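Local coordinates for protein laccase (Uncultured bacterium, PDB 4F7K) that probably oxidises phenolic and related substrates at the expense of molecular oxygen, as an extracellular multicopper oxidase of the laccase type, at residues I15-M25 and W140-L148; Q41-N51 and E82-A93. All coordinates share one frame; numbering follows the deposited sequence. Where two conformers were deposited one is given.

Contact 1 of 2, residues I15-M25 and W140-L148; sequences ILPEGEPATPM and WRITENGVL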
loop_
_atom_site.group_PDB
_atom_site.type_symbol
_atom_site.label_atom_id
_atom_site.label_comp_id
_atom_site.label_asym_id
_atom_site.label_seq_id
_atom_site.Cartn_x
_atom_site.Cartn_y
_atom_site.Cartn_z
ATOM N N ILE A 15 11.447 12.842 10.714
ATOM C CA ILE A 15 11.064 11.504 11.130
ATOM C C ILE A 15 11.168 11.331 12.645
ATOM O O ILE A 15 10.175 10.946 13.290
ATOM C CB ILE A 15 11.884 10.454 10.382
ATOM C CG1 ILE A 15 11.605 10.616 8.891
ATOM C CG2 ILE A 15 11.509 9.065 10.888
ATOM C CD1 ILE A 15 12.581 9.987 7.982
ATOM N N LEU A 16 12.351 11.621 13.198
ATOM C CA LEU A 16 12.592 11.666 14.633
ATOM C C LEU A 16 11.713 12.766 15.244
ATOM O O LEU A 16 11.247 13.637 14.527
ATOM C CB LEU A 16 14.090 11.959 14.926
ATOM C CG LEU A 16 15.182 10.929 14.548
ATOM C CD1 LEU A 16 16.614 11.506 14.680
ATOM C CD2 LEU A 16 15.086 9.638 15.357
ATOM N N PRO A 17 11.466 12.721 16.563
ATOM C CA PRO A 17 10.639 13.693 17.242
ATOM C C PRO A 17 11.113 15.129 17.066
ATOM O O PRO A 17 12.283 15.374 16.740
ATOM C CB PRO A 17 10.819 13.313 18.709
ATOM C CG PRO A 17 10.990 11.845 18.679
ATOM C CD PRO A 17 11.826 11.605 17.458
ATOM N N GLU A 18 10.205 16.073 17.318
ATOM C CA GLU A 18 10.530 17.483 17.246
ATOM C C GLU A 18 11.668 17.836 18.184
ATOM O O GLU A 18 11.762 17.317 19.310
ATOM C CB GLU A 18 9.308 18.354 17.535
ATOM C CD GLU A 18 9.107 18.843 15.046
ATOM O OE1 GLU A 18 9.562 19.555 14.126
ATOM O OE2 GLU A 18 8.681 17.684 14.849
ATOM N N GLY A 19 12.544 18.708 17.696
ATOM C CA GLY A 19 13.758 19.055 18.424
ATOM C C GLY A 19 14.920 18.111 18.145
ATOM O O GLY A 19 16.044 18.389 18.546
ATOM N N GLU A 20 14.637 16.977 17.508
ATOM C CA GLU A 20 15.658 16.069 17.024
ATOM C C GLU A 20 15.845 16.259 15.514
ATOM O O GLU A 20 14.991 16.851 14.850
ATOM C CB GLU A 20 15.289 14.634 17.355
ATOM C CG GLU A 20 15.531 14.272 18.826
ATOM C CD GLU A 20 15.547 12.770 19.046
ATOM O OE1 GLU A 20 16.633 12.154 18.919
ATOM O OE2 GLU A 20 14.468 12.199 19.329
ATOM N N PRO A 21 16.982 15.785 14.974
ATOM C CA PRO A 21 17.406 16.141 13.615
ATOM C C PRO A 21 16.522 15.589 12.504
ATOM O O PRO A 21 16.059 14.467 12.577
ATOM C CB PRO A 21 18.815 15.542 13.524
ATOM C CG PRO A 21 19.263 15.416 14.956
ATOM C CD PRO A 21 18.036 15.048 15.700
ATOM N N ALA A 22 16.301 16.397 11.486
ATOM C CA ALA A 22 15.588 15.996 10.297
ATOM C C ALA A 22 16.451 14.995 9.538
ATOM O O ALA A 22 17.620 14.847 9.838
ATOM C CB ALA A 22 15.268 17.220 9.427
ATOM N N THR A 23 15.870 14.311 8.565
ATOM C CA THR A 23 16.551 13.233 7.863
ATOM C C THR A 23 16.566 13.532 6.356
ATOM O O THR A 23 15.515 13.712 5.759
ATOM C CB THR A 23 15.816 11.876 8.101
ATOM O OG1 THR A 23 15.803 11.561 9.508
ATOM C CG2 THR A 23 16.491 10.720 7.332
ATOM N N PRO A 24 17.757 13.548 5.740
ATOM C CA PRO A 24 17.888 13.749 4.297
ATOM C C PRO A 24 17.531 12.493 3.554
ATOM O O PRO A 24 17.888 11.409 4.003
ATOM C CB PRO A 24 19.385 14.105 4.111
ATOM C CG PRO A 24 20.069 13.635 5.392
ATOM C CD PRO A 24 19.042 13.697 6.461
ATOM N N MET A 25 16.723 12.620 2.496
ATOM C CA MET A 25 16.404 11.466 1.681
ATOM C C MET A 25 15.876 11.860 0.310
ATOM O O MET A 25 15.946 13.033 -0.052
ATOM C CB MET A 25 15.416 10.542 2.403
ATOM C CG MET A 25 14.173 11.180 2.969
ATOM S SD MET A 25 13.719 10.111 4.396
ATOM C CE MET A 25 13.378 8.539 3.637
ATOM N N TRP A 140 12.272 2.601 10.381
ATOM C CA TRP A 140 13.488 3.261 9.917
ATOM C C TRP A 140 14.661 2.907 10.827
ATOM O O TRP A 140 14.496 2.726 12.021
ATOM C CB TRP A 140 13.388 4.800 9.922
ATOM C CG TRP A 140 12.462 5.481 8.969
ATOM C CD1 TRP A 140 12.753 6.016 7.743
ATOM C CD2 TRP A 140 11.097 5.788 9.229
ATOM N NE1 TRP A 140 11.610 6.598 7.195
ATOM C CE2 TRP A 140 10.589 6.463 8.103
ATOM C CE3 TRP A 140 10.255 5.544 10.314
ATOM C CZ2 TRP A 140 9.292 6.902 8.038
ATOM C CZ3 TRP A 140 8.982 5.974 10.258
ATOM C CH2 TRP A 140 8.485 6.633 9.123
ATOM N N ARG A 141 15.836 2.830 10.236
ATOM C CA ARG A 141 17.066 2.716 11.008
ATOM C C ARG A 141 17.753 4.035 10.772
ATOM O O ARG A 141 18.211 4.326 9.666
ATOM C CB ARG A 141 17.883 1.525 10.523
ATOM N N ILE A 142 17.736 4.873 11.797
ATOM C CA ILE A 142 18.254 6.261 11.698
ATOM C C ILE A 142 19.406 6.459 12.679
ATOM O O ILE A 142 19.269 6.099 13.841
ATOM C CB ILE A 142 17.166 7.325 12.044
ATOM C CG1 ILE A 142 15.852 7.017 11.374
ATOM C CG2 ILE A 142 17.582 8.708 11.599
ATOM C CD1 ILE A 142 14.750 8.102 11.617
ATOM N N THR A 143 20.527 7.025 12.222
ATOM C CA THR A 143 21.686 7.262 13.106
ATOM C C THR A 143 21.391 8.399 14.076
ATOM O O THR A 143 20.323 9.047 14.015
ATOM C CB THR A 143 22.968 7.633 12.337
ATOM O OG1 THR A 143 22.784 8.902 11.677
ATOM C CG2 THR A 143 23.353 6.550 11.318
ATOM N N GLU A 144 22.358 8.638 14.956
ATOM C CA GLU A 144 22.309 9.699 15.954
ATOM C C GLU A 144 22.107 11.095 15.362
ATOM O O GLU A 144 21.391 11.910 15.945
ATOM C CB GLU A 144 23.514 9.655 16.923
ATOM C CG GLU A 144 24.836 9.047 16.392
ATOM C CD GLU A 144 24.664 7.635 15.777
ATOM O OE1 GLU A 144 23.735 6.915 16.206
ATOM O OE2 GLU A 144 25.439 7.246 14.865
ATOM N N ASN A 145 22.698 11.378 14.210
ATOM C CA ASN A 145 22.454 12.679 13.638
ATOM C C ASN A 145 21.408 12.683 12.525
ATOM O O ASN A 145 21.436 13.538 11.646
ATOM C CB ASN A 145 23.771 13.342 13.226
ATOM C CG ASN A 145 24.497 12.568 12.171
ATOM O OD1 ASN A 145 24.071 11.469 11.810
ATOM N ND2 ASN A 145 25.618 13.114 11.681
ATOM N N GLY A 146 20.494 11.721 12.571
ATOM C CA GLY A 146 19.359 11.681 11.677
ATOM C C GLY A 146 19.535 11.108 10.280
ATOM O O GLY A 146 18.589 11.097 9.526
ATOM N N VAL A 147 20.740 10.663 9.933
ATOM C CA VAL A 147 21.039 10.058 8.645
ATOM C C VAL A 147 20.442 8.651 8.665
ATOM O O VAL A 147 20.464 7.986 9.699
ATOM C CB VAL A 147 22.589 10.029 8.353
ATOM C CG1 VAL A 147 22.927 9.199 7.133
ATOM C CG2 VAL A 147 23.141 11.445 8.176
ATOM N N LEU A 148 19.872 8.222 7.548
ATOM C CA LEU A 148 19.411 6.841 7.437
ATOM C C LEU A 148 20.597 5.912 7.536
ATOM O O LEU A 148 21.630 6.169 6.921
ATOM C CB LEU A 148 18.737 6.600 6.100
ATOM C CG LEU A 148 17.303 7.028 5.905
ATOM C CD1 LEU A 148 16.819 6.364 4.622
ATOM C CD2 LEU A 148 16.447 6.609 7.080
HETATM O O HOH W 1 18.615 11.220 17.563
HETATM O O HOH W 2 19.849 10.093 5.229
#
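Ile15 lies over one face of the Trp140 indole, and the CE methyl of Met25 comes to the edge of that ring, near its plane. Here the loop leading into strand 23-28 packs against the turn that follows strand 131-140, so the contact joins the first and second cupredoxin-like domains of the multicopper-oxidase fold. The evidence for a CH-π contact is direct: Ile15 CG2 stands 3.7 Å from the centroid of the Trp140 six-membered ring, only 13° off the normal. With CG1 beside the backbone N (chi1 -61°), Ile15 turns CG2 over the benzo ring and sends CD1 over the pyrrole part of the same face, 3.6 Å from Trp140 NE1. Lys113 adds a cation-π contact to the indole, and Phe167, Arg169 and Leu171 of strand 167-173 also touch it.

Next to the indole the packing is tight, since Ile15 CG2 and Ile142 CD1 are 3.5 Å apart. Leu16 runs past Ile142 in the opposite direction, and its CD1 methyl reaches the CA of Gly146.

Thr143 to Gly146 form a type I turn, closed by Gly146 N on Thr143 O. Gly146 has a positive phi of 82°, and a side chain there would collide with Ala22 O. Its carbonyl oxygen faces Thr23, whose OG1 is 2.8 Å from Gly146 O; this is probably a hydrogen bond, although the hydroxyl proton has another acceptor within reach. Thr23 CG2 in turn packs on Leu148 CG at 4.0 Å.

Two waters span the segments. One takes the Leu148 N-H and donates to Pro24 O, while the other donates to Glu20 OE1 at 2.6 Å and, at 3.3 Å, to Glu144 O.

Contact 2 of 2, residues Q41-N51 and E82-A93; sequences QGEVFDIRFQN and EAGGEFEYSFRA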
loop_
_atom_site.group_PDB
_atom_site.type_symbol
_atom_site.label_atom_id
_atom_site.label_comp_id
_atom_site.label_asym_id
_atom_site.label_seq_id
_atom_site.Cartn_x
_atom_site.Cartn_y
_atom_site.Cartn_z
ATOM N N GLN A 41 -13.436 8.248 -8.817
ATOM C CA GLN A 41 -13.549 7.036 -9.633
ATOM C C GLN A 41 -14.029 7.397 -11.057
ATOM O O GLN A 41 -14.989 8.160 -11.226
ATOM C CB GLN A 41 -14.574 6.093 -8.983
ATOM C CG GLN A 41 -14.581 4.699 -9.515
ATOM C CD GLN A 41 -15.581 3.781 -8.791
ATOM O OE1 GLN A 41 -16.241 4.173 -7.827
ATOM N NE2 GLN A 41 -15.677 2.554 -9.262
ATOM N N GLY A 42 -13.340 6.872 -12.065
ATOM C CA GLY A 42 -13.751 7.040 -13.466
ATOM C C GLY A 42 -12.987 8.147 -14.162
ATOM O O GLY A 42 -12.991 8.240 -15.402
ATOM N N GLU A 43 -12.322 8.984 -13.358
ATOM C CA GLU A 43 -11.604 10.153 -13.863
ATOM C C GLU A 43 -10.142 9.866 -14.214
ATOM O O GLU A 43 -9.571 8.845 -13.843
ATOM C CB GLU A 43 -11.625 11.290 -12.849
ATOM C CG GLU A 43 -12.966 11.934 -12.537
ATOM C CD GLU A 43 -12.812 13.131 -11.565
ATOM O OE1 GLU A 43 -11.830 13.167 -10.737
ATOM O OE2 GLU A 43 -13.687 14.034 -11.631
ATOM N N VAL A 44 -9.546 10.803 -14.929
ATOM C CA VAL A 44 -8.202 10.650 -15.430
ATOM C C VAL A 44 -7.214 11.301 -14.481
ATOM O O VAL A 44 -7.414 12.442 -14.071
ATOM C CB VAL A 44 -8.044 11.280 -16.836
ATOM C CG1 VAL A 44 -6.721 10.858 -17.459
ATOM C CG2 VAL A 44 -9.174 10.860 -17.721
ATOM N N PHE A 45 -6.188 10.546 -14.108
ATOM C CA PHE A 45 -4.978 11.083 -13.485
ATOM C C PHE A 45 -4.017 11.402 -14.609
ATOM O O PHE A 45 -3.664 10.523 -15.397
ATOM C CB PHE A 45 -4.278 10.016 -12.636
ATOM C CG PHE A 45 -4.851 9.830 -11.267
ATOM C CD1 PHE A 45 -4.373 10.588 -10.188
ATOM C CD2 PHE A 45 -5.834 8.856 -11.029
ATOM C CE1 PHE A 45 -4.891 10.379 -8.891
ATOM C CE2 PHE A 45 -6.357 8.649 -9.739
ATOM C CZ PHE A 45 -5.885 9.415 -8.675
ATOM N N ASP A 46 -3.602 12.655 -14.692
ATOM C CA ASP A 46 -2.594 13.074 -15.646
ATOM C C ASP A 46 -1.382 13.579 -14.839
ATOM O O ASP A 46 -1.464 14.632 -14.212
ATOM C CB ASP A 46 -3.176 14.156 -16.568
ATOM C CG ASP A 46 -4.279 13.617 -17.501
ATOM O OD1 ASP A 46 -4.017 12.647 -18.238
ATOM O OD2 ASP A 46 -5.403 14.170 -17.521
ATOM N N ILE A 47 -0.284 12.825 -14.859
ATOM C CA ILE A 47 0.871 13.060 -13.988
ATOM C C ILE A 47 2.154 13.227 -14.810
ATOM O O ILE A 47 2.506 12.345 -15.594
ATOM C CB ILE A 47 0.987 11.893 -12.972
ATOM C CG1 ILE A 47 -0.220 11.940 -12.030
ATOM C CG2 ILE A 47 2.310 11.940 -12.162
ATOM C CD1 ILE A 47 -0.706 10.550 -11.476
ATOM N N ARG A 48 2.824 14.372 -14.672
ATOM C CA ARG A 48 4.123 14.557 -15.309
ATOM C C ARG A 48 5.248 14.234 -14.289
ATOM O O ARG A 48 5.580 15.058 -13.439
ATOM C CB ARG A 48 4.256 15.953 -15.946
ATOM C CG ARG A 48 5.543 16.173 -16.784
ATOM C CD ARG A 48 5.653 17.607 -17.357
ATOM N NE ARG A 48 7.049 18.051 -17.513
ATOM C CZ ARG A 48 7.468 19.093 -18.256
ATOM N NH1 ARG A 48 6.613 19.835 -18.971
ATOM N NH2 ARG A 48 8.768 19.398 -18.300
ATOM N N PHE A 49 5.790 13.016 -14.394
ATOM C CA PHE A 49 6.929 12.574 -13.604
ATOM C C PHE A 49 8.237 13.198 -14.082
ATOM O O PHE A 49 8.566 13.124 -15.266
ATOM C CB PHE A 49 7.065 11.049 -13.632
ATOM C CG PHE A 49 8.267 10.520 -12.880
ATOM C CD1 PHE A 49 8.463 10.810 -11.519
ATOM C CD2 PHE A 49 9.185 9.716 -13.519
ATOM C CE1 PHE A 49 9.576 10.288 -10.811
ATOM C CE2 PHE A 49 10.301 9.183 -12.832
ATOM C CZ PHE A 49 10.511 9.490 -11.473
ATOM N N GLN A 50 8.977 13.779 -13.143
ATOM C CA GLN A 50 10.264 14.417 -13.413
ATOM C C GLN A 50 11.360 13.812 -12.522
ATOM O O GLN A 50 11.256 13.856 -11.307
ATOM C CB GLN A 50 10.190 15.913 -13.118
ATOM C CG GLN A 50 9.184 16.671 -13.924
ATOM C CD GLN A 50 9.848 17.425 -15.031
ATOM O OE1 GLN A 50 10.973 17.085 -15.462
ATOM N NE2 GLN A 50 9.182 18.469 -15.501
ATOM N N ASN A 51 12.408 13.286 -13.143
ATOM C CA ASN A 51 13.492 12.603 -12.424
ATOM C C ASN A 51 14.634 13.555 -12.022
ATOM O O ASN A 51 15.488 13.901 -12.855
ATOM C CB ASN A 51 14.003 11.450 -13.294
ATOM C CG ASN A 51 15.066 10.608 -12.614
ATOM O OD1 ASN A 51 15.680 11.015 -11.623
ATOM N ND2 ASN A 51 15.320 9.427 -13.177
ATOM N N GLU A 82 15.511 8.203 -17.502
ATOM C CA GLU A 82 16.880 8.545 -17.175
ATOM C C GLU A 82 16.877 9.787 -16.309
ATOM O O GLU A 82 15.875 10.505 -16.255
ATOM C CB GLU A 82 17.716 8.737 -18.443
ATOM C CG GLU A 82 17.918 7.438 -19.252
ATOM C CD GLU A 82 18.718 6.325 -18.514
ATOM O OE1 GLU A 82 19.041 6.438 -17.301
ATOM O OE2 GLU A 82 19.027 5.302 -19.165
ATOM N N ALA A 83 17.968 10.014 -15.592
ATOM C CA ALA A 83 18.075 11.190 -14.764
ATOM C C ALA A 83 17.914 12.426 -15.644
ATOM O O ALA A 83 18.388 12.454 -16.783
ATOM C CB ALA A 83 19.403 11.193 -14.029
ATOM N N GLY A 84 17.193 13.418 -15.134
ATOM C CA GLY A 84 16.944 14.646 -15.860
ATOM C C GLY A 84 15.789 14.524 -16.842
ATOM O O GLY A 84 15.417 15.496 -17.493
ATOM N N GLY A 85 15.245 13.320 -16.970
ATOM C CA GLY A 85 14.174 13.051 -17.921
ATOM C C GLY A 85 12.793 13.127 -17.319
ATOM O O GLY A 85 12.628 13.384 -16.137
ATOM N N GLU A 86 11.793 12.880 -18.142
ATOM C CA GLU A 86 10.414 12.939 -17.702
ATOM C C GLU A 86 9.574 11.821 -18.333
ATOM O O GLU A 86 9.981 11.191 -19.307
ATOM C CB GLU A 86 9.804 14.308 -18.015
ATOM C CG GLU A 86 9.811 14.607 -19.476
ATOM C CD GLU A 86 9.082 15.870 -19.810
ATOM O OE1 GLU A 86 9.624 16.961 -19.528
ATOM O OE2 GLU A 86 7.976 15.766 -20.390
ATOM N N PHE A 87 8.394 11.611 -17.770
ATOM C CA PHE A 87 7.452 10.623 -18.259
ATOM C C PHE A 87 6.056 11.109 -17.929
ATOM O O PHE A 87 5.764 11.532 -16.811
ATOM C CB PHE A 87 7.671 9.243 -17.605
ATOM C CG PHE A 87 6.984 8.120 -18.332
ATOM C CD1 PHE A 87 7.668 7.379 -19.299
ATOM C CD2 PHE A 87 5.647 7.804 -18.067
ATOM C CE1 PHE A 87 7.031 6.353 -19.991
ATOM C CE2 PHE A 87 5.009 6.786 -18.759
ATOM C CZ PHE A 87 5.701 6.052 -19.712
ATOM N N GLU A 88 5.185 11.007 -18.908
ATOM C CA GLU A 88 3.812 11.425 -18.740
ATOM C C GLU A 88 2.963 10.208 -18.352
ATOM O O GLU A 88 2.779 9.279 -19.159
ATOM C CB GLU A 88 3.320 12.036 -20.062
ATOM C CG GLU A 88 2.280 13.124 -19.886
ATOM C CD GLU A 88 2.858 14.531 -20.023
ATOM O OE1 GLU A 88 2.563 15.211 -21.037
ATOM O OE2 GLU A 88 3.606 14.949 -19.120
ATOM N N TYR A 89 2.491 10.177 -17.108
ATOM C CA TYR A 89 1.574 9.090 -16.705
ATOM C C TYR A 89 0.137 9.539 -16.811
ATOM O O TYR A 89 -0.285 10.497 -16.157
ATOM C CB TYR A 89 1.839 8.588 -15.286
ATOM C CG TYR A 89 3.149 7.859 -15.143
ATOM C CD1 TYR A 89 3.253 6.503 -15.496
ATOM C CD2 TYR A 89 4.300 8.524 -14.655
ATOM C CE1 TYR A 89 4.468 5.804 -15.364
ATOM C CE2 TYR A 89 5.530 7.829 -14.532
ATOM C CZ TYR A 89 5.592 6.475 -14.887
ATOM O OH TYR A 89 6.767 5.791 -14.755
ATOM N N SER A 90 -0.628 8.840 -17.619
ATOM C CA SER A 90 -2.012 9.211 -17.787
ATOM C C SER A 90 -2.934 7.992 -17.847
ATOM O O SER A 90 -2.870 7.205 -18.786
ATOM C CB SER A 90 -2.162 10.096 -19.018
ATOM O OG SER A 90 -3.508 10.096 -19.424
ATOM N N PHE A 91 -3.788 7.847 -16.841
ATOM C CA PHE A 91 -4.698 6.710 -16.765
ATOM C C PHE A 91 -5.987 7.077 -16.039
ATOM O O PHE A 91 -6.004 7.964 -15.163
ATOM C CB PHE A 91 -4.015 5.555 -16.023
ATOM C CG PHE A 91 -3.449 5.960 -14.696
ATOM C CD1 PHE A 91 -4.210 5.855 -13.545
ATOM C CD2 PHE A 91 -2.153 6.468 -14.602
ATOM C CE1 PHE A 91 -3.696 6.245 -12.330
ATOM C CE2 PHE A 91 -1.630 6.855 -13.387
ATOM C CZ PHE A 91 -2.391 6.746 -12.253
ATOM N N ARG A 92 -7.059 6.383 -16.416
ATOM C CA ARG A 92 -8.344 6.452 -15.718
ATOM C C ARG A 92 -8.275 5.496 -14.529
ATOM O O ARG A 92 -7.783 4.373 -14.666
ATOM C CB ARG A 92 -9.503 6.091 -16.658
ATOM C CG ARG A 92 -9.847 7.206 -17.668
ATOM C CD ARG A 92 -11.217 7.002 -18.379
ATOM N NE ARG A 92 -11.467 7.987 -19.446
ATOM C CZ ARG A 92 -11.994 9.195 -19.250
ATOM N NH1 ARG A 92 -12.344 9.580 -18.026
ATOM N NH2 ARG A 92 -12.183 10.021 -20.283
ATOM N N ALA A 93 -8.714 5.939 -13.356
ATOM C CA ALA A 93 -8.766 5.054 -12.194
ATOM C C ALA A 93 -10.173 4.482 -12.083
ATOM O O ALA A 93 -11.136 5.230 -11.918
ATOM C CB ALA A 93 -8.354 5.788 -10.914
#
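Phe45 and Phe91 meet on the packed face of an antiparallel strand pair, 44-51 with 86-92, at one margin of a four-stranded sheet of the first cupredoxin-like β-sandwich. The short axes run at 176° and approach to 4.5 Å, and backbone bonds link the pairs Phe45-Phe91, Ile47-Tyr89 and Phe49-Phe87.

All six of these side chains point to the same face. Phe45 CB sits over the Phe91 ring, 4.0 Å from its centroid, whereas the two rings are slid apart and barely overlap. Ala93 CB meets the edge of the Phe45 ring, and Phe49 CB meets the edge of the Tyr89 ring 3.7 Å from CE2. Leu119 and Val121 of strand 116-122 cover Phe45, and Tyr89 OH bonds to Gln78.

The other face carries polar and charged side chains instead, with Glu86, Glu88 and Arg92 exposed to solvent. Extended from CG to NE, with CG anti to the backbone N (chi1 -173°), Arg48 crosses Glu86 obliquely; OE1 comes over one face of the guanidinium and forms a salt bridge with NH2 at 2.9 Å, the two planes turned 42° apart. Replacing Arg48 with leucine would probably leave the Glu86 carboxylate without its ion-pair mate and free to turn. Glu88 OE2, buried without a polar partner in the model, lies 3.3 Å from Arg48 CG. At the far end, Val44 CG2 covers one face of the Arg92 guanidinium, whose NH1 donates near its own plane to Gly42 O at 3.0 Å.

Contacts 1 and 2 lie at separate parts of the fold, their centres 31 Å apart and their nearest atoms about 12 Å apart, without touching. They share one four-stranded sheet, ordered 23-28, 4-13, 44-51, 86-92: contact 1 involves the outermost strand 23-28, while contact 2 pairs 44-51 with the opposite outermost strand, 86-92. Along the chain the order is 15-25, 41-51, 82-93, 140-148, so both segments of contact 2 fall between those of contact 1. Contact 2 forms one margin of the sheet through its own backbone bonds, within the first domain; contact 1 joins that domain to the second, at the turn after strand 131-140, a strand of the second domain's six-stranded sheet.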